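Local coordinates for protein ArsC family reductase (Pseudomonas aeruginosa, PDB 1RW1) that is of unproven function but probably acts as a glutathione-dependent thiol reductase of the ArsC family, built on a thioredoxin fold, at residues Y2-K8 / Y27-K33; K15-L20 / F104-A110. Numbering follows the deposited sequence.

Contact 1 of 2, residues Y2-K8 / Y27-K33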
loop_
_atom_site.group_PDB
_atom_site.type_symbol
_atom_site.label_atom_id
_atom_site.label_comp_id
_atom_site.label_asym_id
_atom_site.label_seq_id
_atom_site.Cartn_x
_atom_site.Cartn_y
_atom_site.Cartn_z
ATOM N N TYR A 2 -7.802 0.509 -13.081
ATOM C CA TYR A 2 -7.454 0.821 -11.707
ATOM C C TYR A 2 -7.050 -0.474 -10.999
ATOM O O TYR A 2 -7.629 -1.542 -11.251
ATOM C CB TYR A 2 -8.665 1.409 -11.012
ATOM C CG TYR A 2 -9.155 2.691 -11.645
ATOM C CD1 TYR A 2 -8.276 3.708 -11.991
ATOM C CD2 TYR A 2 -10.507 2.899 -11.898
ATOM C CE1 TYR A 2 -8.723 4.885 -12.561
ATOM C CE2 TYR A 2 -10.968 4.080 -12.460
ATOM C CZ TYR A 2 -10.068 5.067 -12.783
ATOM O OH TYR A 2 -10.525 6.234 -13.345
ATOM N N VAL A 3 -6.082 -0.360 -10.100
ATOM C CA VAL A 3 -5.566 -1.538 -9.388
ATOM C C VAL A 3 -5.455 -1.199 -7.902
ATOM O O VAL A 3 -4.838 -0.196 -7.528
ATOM C CB VAL A 3 -4.185 -2.000 -9.917
ATOM C CG1 VAL A 3 -3.793 -3.301 -9.239
ATOM C CG2 VAL A 3 -4.222 -2.160 -11.432
ATOM N N LEU A 4 -6.075 -2.035 -7.069
ATOM C CA LEU A 4 -6.059 -1.901 -5.626
ATOM C C LEU A 4 -5.135 -2.976 -5.060
ATOM O O LEU A 4 -5.332 -4.158 -5.330
ATOM C CB LEU A 4 -7.479 -2.089 -5.084
ATOM C CG LEU A 4 -7.651 -1.722 -3.604
ATOM C CD1 LEU A 4 -7.576 -0.212 -3.398
ATOM C CD2 LEU A 4 -8.970 -2.273 -3.095
ATOM N N TYR A 5 -4.177 -2.574 -4.236
ATOM C CA TYR A 5 -3.164 -3.463 -3.676
ATOM C C TYR A 5 -3.368 -3.591 -2.177
ATOM O O TYR A 5 -3.466 -2.584 -1.461
ATOM C CB TYR A 5 -1.765 -2.885 -3.908
ATOM C CG TYR A 5 -1.355 -2.731 -5.350
ATOM C CD1 TYR A 5 -1.783 -1.672 -6.107
ATOM C CD2 TYR A 5 -0.524 -3.657 -5.945
ATOM C CE1 TYR A 5 -1.389 -1.526 -7.424
ATOM C CE2 TYR A 5 -0.124 -3.530 -7.264
ATOM C CZ TYR A 5 -0.556 -2.451 -8.005
ATOM O OH TYR A 5 -0.158 -2.310 -9.314
ATOM N N GLY A 6 -3.369 -4.827 -1.691
ATOM C CA GLY A 6 -3.467 -5.079 -0.264
ATOM C C GLY A 6 -3.788 -6.536 -0.003
ATOM O O GLY A 6 -3.267 -7.430 -0.666
ATOM N N ILE A 7 -4.650 -6.785 0.987
ATOM C CA ILE A 7 -5.082 -8.123 1.375
ATOM C C ILE A 7 -6.587 -8.099 1.624
ATOM O O ILE A 7 -7.212 -7.043 1.615
ATOM C CB ILE A 7 -4.314 -8.619 2.647
ATOM C CG1 ILE A 7 -4.706 -7.789 3.880
ATOM C CG2 ILE A 7 -2.817 -8.619 2.408
ATOM C CD1 ILE A 7 -4.177 -8.353 5.195
ATOM N N LYS A 8 -7.175 -9.265 1.854
ATOM C CA LYS A 8 -8.608 -9.354 2.129
ATOM C C LYS A 8 -8.978 -8.979 3.568
ATOM O O LYS A 8 -9.902 -8.194 3.808
ATOM C CB LYS A 8 -9.094 -10.778 1.821
ATOM C CG LYS A 8 -9.027 -11.156 0.344
ATOM C CD LYS A 8 -9.266 -12.671 0.135
ATOM C CE LYS A 8 -9.288 -13.066 -1.341
ATOM N NZ LYS A 8 -9.259 -14.563 -1.548
ATOM N N TYR A 27 -12.123 -2.247 -10.740
ATOM C CA TYR A 27 -10.712 -2.293 -10.384
ATOM C C TYR A 27 -10.286 -3.741 -10.287
ATOM O O TYR A 27 -11.084 -4.627 -9.984
ATOM C CB TYR A 27 -10.438 -1.558 -9.055
ATOM C CG TYR A 27 -11.221 -2.110 -7.880
ATOM C CD1 TYR A 27 -12.523 -1.689 -7.641
ATOM C CD2 TYR A 27 -10.672 -3.082 -7.034
ATOM C CE1 TYR A 27 -13.260 -2.237 -6.602
ATOM C CE2 TYR A 27 -11.403 -3.616 -5.996
ATOM C CZ TYR A 27 -12.697 -3.191 -5.782
ATOM O OH TYR A 27 -13.418 -3.743 -4.754
ATOM N N ASP A 28 -9.013 -3.962 -10.543
ATOM C CA ASP A 28 -8.360 -5.227 -10.263
ATOM C C ASP A 28 -7.853 -5.202 -8.826
ATOM O O ASP A 28 -7.503 -4.142 -8.312
ATOM C CB ASP A 28 -7.183 -5.429 -11.214
ATOM C CG ASP A 28 -7.604 -5.859 -12.607
ATOM O OD1 ASP A 28 -8.810 -6.033 -12.867
ATOM O OD2 ASP A 28 -6.757 -6.017 -13.490
ATOM N N PHE A 29 -7.802 -6.361 -8.193
ATOM C CA PHE A 29 -7.306 -6.508 -6.834
ATOM C C PHE A 29 -6.032 -7.332 -6.856
ATOM O O PHE A 29 -6.048 -8.491 -7.268
ATOM C CB PHE A 29 -8.375 -7.159 -5.966
ATOM C CG PHE A 29 -7.902 -7.568 -4.583
ATOM C CD1 PHE A 29 -7.106 -6.750 -3.796
ATOM C CD2 PHE A 29 -8.268 -8.796 -4.066
ATOM C CE1 PHE A 29 -6.708 -7.155 -2.518
ATOM C CE2 PHE A 29 -7.873 -9.195 -2.801
ATOM C CZ PHE A 29 -7.102 -8.382 -2.033
ATOM N N HIS A 30 -4.941 -6.709 -6.428
ATOM C CA HIS A 30 -3.631 -7.335 -6.307
ATOM C C HIS A 30 -3.435 -7.700 -4.833
ATOM O O HIS A 30 -3.241 -6.819 -3.996
ATOM C CB HIS A 30 -2.546 -6.381 -6.773
ATOM C CG HIS A 30 -1.172 -6.956 -6.683
ATOM N ND1 HIS A 30 -0.403 -7.218 -7.795
ATOM C CD2 HIS A 30 -0.417 -7.268 -5.602
ATOM C CE1 HIS A 30 0.764 -7.678 -7.390
ATOM N NE2 HIS A 30 0.787 -7.716 -6.070
ATOM N N ASP A 31 -3.551 -8.992 -4.539
ATOM C CA ASP A 31 -3.620 -9.532 -3.179
ATOM C C ASP A 31 -2.245 -10.060 -2.797
ATOM O O ASP A 31 -1.777 -11.057 -3.377
ATOM C CB ASP A 31 -4.625 -10.672 -3.224
ATOM C CG ASP A 31 -4.830 -11.390 -1.913
ATOM O OD1 ASP A 31 -4.158 -11.081 -0.897
ATOM O OD2 ASP A 31 -5.701 -12.301 -1.914
ATOM N N TYR A 32 -1.574 -9.434 -1.837
ATOM C CA TYR A 32 -0.226 -9.866 -1.455
ATOM C C TYR A 32 -0.183 -11.318 -1.025
ATOM O O TYR A 32 0.851 -11.960 -1.218
ATOM C CB TYR A 32 0.323 -8.989 -0.333
ATOM C CG TYR A 32 0.438 -7.518 -0.661
ATOM C CD1 TYR A 32 0.896 -7.064 -1.885
ATOM C CD2 TYR A 32 0.098 -6.567 0.273
ATOM C CE1 TYR A 32 0.983 -5.718 -2.160
ATOM C CE2 TYR A 32 0.178 -5.213 0.006
ATOM C CZ TYR A 32 0.624 -4.784 -1.214
ATOM O OH TYR A 32 0.736 -3.457 -1.548
ATOM N N LYS A 33 -1.249 -11.848 -0.408
ATOM C CA LYS A 33 -1.267 -13.251 0.020
ATOM C C LYS A 33 -1.454 -14.230 -1.142
ATOM O O LYS A 33 -1.271 -15.426 -0.956
ATOM C CB LYS A 33 -2.323 -13.487 1.096
ATOM C CG LYS A 33 -2.056 -12.750 2.400
ATOM C CD LYS A 33 -3.078 -13.096 3.468
ATOM C CE LYS A 33 -2.977 -12.238 4.729
ATOM N NZ LYS A 33 -4.127 -12.432 5.642
HETATM O O HOH W 1 -0.937 -2.055 0.063
HETATM O O HOH W 2 -5.599 -11.648 1.369
HETATM O O HOH W 3 -6.419 -14.643 -1.159
#
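Ile7, Leu4 and Phe29 lose the most surface here (78, 76 and 73 Å²), yet a backbone ladder sets their positions. Strands 2-6 and 27-31 run parallel, their axes 4.5 Å apart at closest and their directions 27° apart. Only the even-numbered residues of the two segments hydrogen-bond across, in the parallel pattern: Asp28 N to Tyr2 O (2.9 Å), Leu4 N to Asp28 O (2.8 Å), His30 N to Leu4 O (2.8 Å), Gly6 N to His30 O (3.0 Å) and Tyr32 N to Gly6 O (2.9 Å). The last carries the pairing into the first turn of helix 32-35, which Asp31 N-caps through OD1 to Lys33 N (3.0 Å). Leu4 sets its CB 3.9 Å from Tyr27 CD2, on the face it shares with Phe29. The Phe29 ring turns its edge to the end of the first strand, CZ lying 3.7 Å from Ile7 C. Beyond the strand, Ile7 brings CG2 to 4.2 Å from Tyr32 CD2 and CD1 to 4.1 Å from Lys33 CE. Strand 2-6, helix 11-22 and strand 27-31 form the beta-alpha-beta unit with which a thioredoxin fold begins. Strand 27-31 is the edge of the four-stranded sheet, whereas strand 2-6 also pairs with antiparallel strand 93-95; helix 11-22 packs on the Leu4 and Phe29 face, and Trp45 of helix 39-49 meets Tyr5 on the opposite one.

Contact 2 of 2, residues K15-L20 / F104-A110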
loop_
_atom_site.group_PDB
_atom_site.type_symbol
_atom_site.label_atom_id
_atom_site.label_comp_id
_atom_site.label_asym_id
_atom_site.label_seq_id
_atom_site.Cartn_x
_atom_site.Cartn_y
_atom_site.Cartn_z
ATOM N N LYS A 15 -13.167 -1.151 4.106
ATOM C CA LYS A 15 -13.746 0.170 3.997
ATOM C C LYS A 15 -13.543 0.723 2.582
ATOM O O LYS A 15 -14.479 1.221 1.953
ATOM C CB LYS A 15 -13.120 1.110 5.041
ATOM C CG LYS A 15 -13.461 0.735 6.474
ATOM C CD LYS A 15 -12.507 1.273 7.523
ATOM C CE LYS A 15 -12.326 2.747 7.510
ATOM N NZ LYS A 15 -11.539 3.144 8.715
ATOM N N ALA A 16 -12.312 0.644 2.095
ATOM C CA ALA A 16 -11.966 1.190 0.791
ATOM C C ALA A 16 -12.711 0.457 -0.318
ATOM O O ALA A 16 -13.206 1.087 -1.258
ATOM C CB ALA A 16 -10.467 1.099 0.565
ATOM N N ARG A 17 -12.782 -0.874 -0.231
ATOM C CA ARG A 17 -13.511 -1.621 -1.245
ATOM C C ARG A 17 -14.994 -1.324 -1.200
ATOM O O ARG A 17 -15.646 -1.276 -2.242
ATOM C CB ARG A 17 -13.272 -3.118 -1.133
ATOM C CG ARG A 17 -11.823 -3.460 -1.453
ATOM C CD ARG A 17 -11.552 -4.950 -1.589
ATOM N NE ARG A 17 -12.050 -5.452 -2.854
ATOM C CZ ARG A 17 -11.856 -6.686 -3.269
ATOM N NH1 ARG A 17 -11.209 -7.546 -2.507
ATOM N NH2 ARG A 17 -12.323 -7.058 -4.452
ATOM N N THR A 18 -15.561 -1.128 -0.015
ATOM C CA THR A 18 -16.953 -0.723 0.047
ATOM C C THR A 18 -17.156 0.616 -0.659
ATOM O O THR A 18 -18.134 0.773 -1.402
ATOM C CB THR A 18 -17.444 -0.723 1.503
ATOM O OG1 THR A 18 -17.257 -2.016 2.079
ATOM C CG2 THR A 18 -18.941 -0.487 1.582
ATOM N N TRP A 19 -16.270 1.574 -0.436
ATOM C CA TRP A 19 -16.347 2.851 -1.135
ATOM C C TRP A 19 -16.305 2.627 -2.655
ATOM O O TRP A 19 -17.179 3.117 -3.398
ATOM C CB TRP A 19 -15.229 3.780 -0.644
ATOM C CG TRP A 19 -15.422 5.214 -1.046
ATOM C CD1 TRP A 19 -15.868 6.229 -0.256
ATOM C CD2 TRP A 19 -15.183 5.796 -2.338
ATOM N NE1 TRP A 19 -15.950 7.396 -0.974
ATOM C CE2 TRP A 19 -15.551 7.153 -2.260
ATOM C CE3 TRP A 19 -14.754 5.294 -3.564
ATOM C CZ2 TRP A 19 -15.473 8.013 -3.352
ATOM C CZ3 TRP A 19 -14.679 6.146 -4.649
ATOM C CH2 TRP A 19 -15.049 7.491 -4.539
ATOM N N LEU A 20 -15.295 1.911 -3.125
ATOM C CA LEU A 20 -15.124 1.704 -4.560
ATOM C C LEU A 20 -16.317 0.953 -5.169
ATOM O O LEU A 20 -16.848 1.335 -6.219
ATOM C CB LEU A 20 -13.842 0.919 -4.818
ATOM C CG LEU A 20 -12.544 1.674 -4.537
ATOM C CD1 LEU A 20 -11.390 0.708 -4.472
ATOM C CD2 LEU A 20 -12.297 2.761 -5.571
ATOM N N PHE A 104 -6.610 5.070 2.907
ATOM C CA PHE A 104 -7.979 5.350 2.510
ATOM C C PHE A 104 -8.486 6.606 3.184
ATOM O O PHE A 104 -8.812 6.584 4.376
ATOM C CB PHE A 104 -8.898 4.165 2.823
ATOM C CG PHE A 104 -10.362 4.442 2.574
ATOM C CD1 PHE A 104 -10.823 4.883 1.332
ATOM C CD2 PHE A 104 -11.295 4.260 3.588
ATOM C CE1 PHE A 104 -12.166 5.145 1.129
ATOM C CE2 PHE A 104 -12.634 4.531 3.362
ATOM C CZ PHE A 104 -13.064 4.956 2.139
ATOM N N LYS A 105 -8.536 7.692 2.409
ATOM C CA LYS A 105 -9.179 8.931 2.800
ATOM C C LYS A 105 -10.334 9.125 1.820
ATOM O O LYS A 105 -10.114 9.338 0.635
ATOM C CB LYS A 105 -8.187 10.094 2.734
ATOM C CG LYS A 105 -7.150 10.069 3.840
ATOM C CD LYS A 105 -6.175 11.242 3.753
ATOM C CE LYS A 105 -5.203 11.243 4.936
ATOM N NZ LYS A 105 -4.033 12.154 4.723
ATOM N N PRO A 106 -11.573 9.009 2.290
ATOM C CA PRO A 106 -12.721 9.088 1.375
ATOM C C PRO A 106 -12.711 10.348 0.500
ATOM O O PRO A 106 -13.091 10.274 -0.660
ATOM C CB PRO A 106 -13.938 9.087 2.314
ATOM C CG PRO A 106 -13.459 8.592 3.611
ATOM C CD PRO A 106 -11.985 8.787 3.683
ATOM N N ASP A 107 -12.249 11.474 1.023
ATOM C CA ASP A 107 -12.222 12.695 0.222
ATOM C C ASP A 107 -11.247 12.582 -0.949
ATOM O O ASP A 107 -11.514 13.120 -2.030
ATOM C CB ASP A 107 -11.879 13.922 1.079
ATOM C CG ASP A 107 -12.958 14.253 2.091
ATOM O OD1 ASP A 107 -14.072 13.697 1.993
ATOM O OD2 ASP A 107 -12.770 15.069 3.022
ATOM N N ALA A 108 -10.125 11.887 -0.748
ATOM C CA ALA A 108 -9.160 11.688 -1.829
ATOM C C ALA A 108 -9.713 10.716 -2.862
ATOM O O ALA A 108 -9.517 10.892 -4.065
ATOM C CB ALA A 108 -7.837 11.178 -1.290
ATOM N N TYR A 109 -10.386 9.661 -2.403
ATOM C CA TYR A 109 -11.036 8.741 -3.321
ATOM C C TYR A 109 -12.090 9.510 -4.136
ATOM O O TYR A 109 -12.170 9.348 -5.342
ATOM C CB TYR A 109 -11.661 7.559 -2.552
ATOM C CG TYR A 109 -10.717 6.396 -2.320
ATOM C CD1 TYR A 109 -9.410 6.585 -1.931
ATOM C CD2 TYR A 109 -11.145 5.104 -2.511
ATOM C CE1 TYR A 109 -8.547 5.501 -1.755
ATOM C CE2 TYR A 109 -10.304 4.023 -2.333
ATOM C CZ TYR A 109 -8.998 4.221 -1.962
ATOM O OH TYR A 109 -8.179 3.112 -1.814
ATOM N N ALA A 110 -12.888 10.343 -3.475
ATOM C CA ALA A 110 -13.908 11.121 -4.164
ATOM C C ALA A 110 -13.303 12.074 -5.192
ATOM O O ALA A 110 -13.813 12.217 -6.303
ATOM C CB ALA A 110 -14.724 11.908 -3.166
#
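Two helices of the thioredoxin-like fold meet here side by side through an aromatic cluster, without a hydrogen bond between them: residues 15-20 of helix 11-22 against the start of helix 106-113 and the loop residue Phe104 leading into it. The short axes of 15-20 and 106-110 approach no closer than 11.1 Å, at 33° between their N-to-C directions, so large side chains bridge the gap. Trp19 does most of this, with 101 Å² buried. Tyr109 CB sits 3.7 Å from the centroid of its six-membered ring and 1° off the normal, a nearly ideal CH-pi contact. The Tyr109 ring then points its edge at the same indole in a T-shaped pair (planes at 88°, centroids 5.6 Å apart). Phe104 adds an offset edge-to-face pair with the five-membered ring (65°, 5.6 Å). Nearer the backbone, Ala16 lies over the face of Phe104, its CA 3.9 Å from the ring centroid, consistent with the small side chain allowing the ring this close to the helix backbone. Ala16 CB also reaches Tyr109 CE2 at 4.1 Å, and Leu20 CG meets that same Tyr109 CE2 at 3.9 Å. At the benzo end of the indole, Trp19 CZ2 lies 4.0 Å from Ala110 CB. Pro92 touches Ala16, Phe104 and Tyr109, and Leu4 of strand 2-6, one of the two inner strands, touches Leu20 and Tyr109. Two roughly parallel helices packed against one face of a mixed sheet, the first from the beta-alpha-beta unit and the second C-terminal, are characteristic of the thioredoxin fold.

How the contacts relate
From the N terminus the chain runs through strand 2-6, helix 11-22 and strand 27-31. Contact 1 closes this short loop, 18 residues between its nearest ends, as a beta-alpha-beta crossover. Contact 2 starts inside it, at 15-20, and closes a loop of 83 residues at 104-110, so the segments alternate and the two closures cross. Helix 11-22 is the shared element: it links the paired strands and carries one half of contact 2. The contacts also touch directly, since Arg17 NE lies 2.9 Å from Tyr27 OH, a probable hydrogen bond, and Leu4 CD2 lies 3.5 Å from Arg17 CG. Together they tie the N-terminal unit to the C-terminal helix.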